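Local structure of iodotyrosine deiodinase (Thermotoga neapolitana, 6TYK) at the interface of chains A and B. The protein catalyses the reductive, FMN-dependent removal of halogen from halotyrosines such as 3-iodo-L-tyrosine and 3,5-diiodo-L-tyrosine, working as a homodimer of the nitroreductase family. Numbering follows the deposited sequence. Chains: chain A/B, iodotyrosine deiodinase.

The interface of chains A and B. Residues chain A 8, 11, 173, 176; chain B 35-38, 42.
At the homodimer interface, in the FMN site built from both chains, B:Glu36 and B:Ala37, just past helix 24-35, meet A:Lys173 and A:Arg176 in the loop between strands 156-165 and 181-183. The patch illustrates how basic side chains of one subunit can take up the backbone carbonyls just past a helix of the other. A:Lys173 runs extended beyond CG and crosses the side chain of B:Glu36 at about a right angle. A:Lys173 NZ forms a salt bridge with the carboxylate oxygen B:Glu36 OE1 at 2.9 Å, on its anti lone pair. A:Lys173 NZ also donates in the carbonyl plane to B:Glu36 O at 3.0 Å and, within its own chain, nearly along the C=O axis to A:Arg11 O at 2.9 Å, so oxygens from both chains hold the amine. In B:Glu36, CG is anti to the carbonyl carbon (chi1 -71°), and with the bend at chi2 (-62°) OE1 comes to face A:Lys173 NZ. A:Arg176 NH2 lies 3.0 Å from B:Ala37 O, approaching from above the carbonyl plane; weaker bonds run from NE to B:Asn35 O and B:Ala37 O. A:Lys173 CE and B:Asn42 OD1 lie over opposite guanidinium faces toward the rim, with B:Asn35 O at the edge in plane, which should restrict rotation. A:Arg11 NH1 rests more loosely against the ring of B:Pro38. Water 1 links A:Ala8 O at 2.7 Å to B:Glu36 O at 2.9 Å, while A:Ala8 CB packs 3.8 Å from B:Glu36 CB.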
loop_
_atom_site.group_PDB
_atom_site.type_symbol
_atom_site.label_atom_id
_atom_site.label_comp_id
_atom_site.label_asym_id
_atom_site.label_seq_id
_atom_site.Cartn_x
_atom_site.Cartn_y
_atom_site.Cartn_z
ATOM N N ALA A 8 3.725 -8.664 11.243
ATOM C CA ALA A 8 4.429 -8.290 10.020
ATOM C C ALA A 8 5.660 -9.164 9.797
ATOM O O ALA A 8 5.952 -9.578 8.675
ATOM C CB ALA A 8 4.824 -6.817 10.062
ATOM N N ARG A 11 4.611 -12.781 8.696
ATOM C CA ARG A 11 3.934 -12.876 7.410
ATOM C C ARG A 11 4.957 -12.988 6.283
ATOM O O ARG A 11 5.922 -12.227 6.220
ATOM C CB ARG A 11 3.004 -11.677 7.203
ATOM C CG ARG A 11 2.045 -11.836 6.040
ATOM C CD ARG A 11 2.538 -11.117 4.795
ATOM N NE ARG A 11 1.865 -11.614 3.601
ATOM C CZ ARG A 11 2.470 -11.756 2.427
ATOM N NH1 ARG A 11 3.739 -11.406 2.300
ATOM N NH2 ARG A 11 1.811 -12.234 1.382
ATOM N N LYS A 173 10.614 -17.100 4.821
ATOM C CA LYS A 173 10.658 -15.698 4.473
ATOM C C LYS A 173 12.059 -15.344 3.995
ATOM O O LYS A 173 13.052 -15.863 4.518
ATOM C CB LYS A 173 10.281 -14.850 5.681
ATOM C CG LYS A 173 9.958 -13.417 5.318
ATOM C CD LYS A 173 9.350 -12.649 6.484
ATOM C CE LYS A 173 9.068 -11.214 6.077
ATOM N NZ LYS A 173 8.148 -10.521 7.000
ATOM N N ARG A 176 15.534 -9.525 5.316
ATOM C CA ARG A 176 15.273 -8.100 5.233
ATOM C C ARG A 176 16.532 -7.338 5.599
ATOM O O ARG A 176 17.134 -7.571 6.645
ATOM C CB ARG A 176 14.132 -7.690 6.169
ATOM C CG ARG A 176 12.758 -8.227 5.772
ATOM C CD ARG A 176 12.329 -7.699 4.415
ATOM N NE ARG A 176 10.928 -7.981 4.104
ATOM C CZ ARG A 176 10.493 -9.145 3.624
ATOM N NH1 ARG A 176 11.342 -10.154 3.431
ATOM N NH2 ARG A 176 9.207 -9.302 3.346
ATOM N N ASN B 35 9.179 -2.264 7.115
ATOM C CA ASN B 35 10.288 -2.921 6.459
ATOM C C ASN B 35 10.074 -4.429 6.316
ATOM O O ASN B 35 10.728 -5.085 5.500
ATOM C CB ASN B 35 11.569 -2.593 7.237
ATOM C CG ASN B 35 12.825 -3.044 6.524
ATOM O OD1 ASN B 35 13.090 -2.632 5.395
ATOM N ND2 ASN B 35 13.627 -3.872 7.197
ATOM N N GLU B 36 9.178 -4.976 7.127
ATOM C CA GLU B 36 8.846 -6.399 7.067
ATOM C C GLU B 36 7.848 -6.718 5.958
ATOM O O GLU B 36 7.572 -7.882 5.681
ATOM C CB GLU B 36 8.278 -6.870 8.412
ATOM C CG GLU B 36 9.296 -6.954 9.520
ATOM C CD GLU B 36 10.390 -7.953 9.204
ATOM O OE1 GLU B 36 10.090 -8.988 8.553
ATOM O OE2 GLU B 36 11.550 -7.703 9.593
ATOM N N ALA B 37 7.293 -5.685 5.346
ATOM C CA ALA B 37 6.341 -5.870 4.263
ATOM C C ALA B 37 6.976 -6.569 3.063
ATOM O O ALA B 37 8.193 -6.510 2.857
ATOM C CB ALA B 37 5.758 -4.536 3.840
ATOM N N PRO B 38 6.152 -7.234 2.253
ATOM C CA PRO B 38 6.610 -7.774 0.974
ATOM C C PRO B 38 6.923 -6.662 -0.017
ATOM O O PRO B 38 6.531 -5.511 0.192
ATOM C CB PRO B 38 5.407 -8.578 0.498
ATOM C CG PRO B 38 4.237 -7.861 1.085
ATOM C CD PRO B 38 4.708 -7.449 2.457
ATOM N N ASN B 42 11.622 -8.740 -3.551
ATOM C CA ASN B 42 12.161 -8.444 -2.229
ATOM C C ASN B 42 13.175 -7.304 -2.242
ATOM O O ASN B 42 14.122 -7.290 -1.464
ATOM C CB ASN B 42 12.757 -9.692 -1.579
ATOM C CG ASN B 42 12.987 -9.513 -0.095
ATOM O OD1 ASN B 42 12.237 -8.825 0.579
ATOM N ND2 ASN B 42 14.044 -10.113 0.417
HETATM O O HOH W 1 4.924 -8.973 6.221
#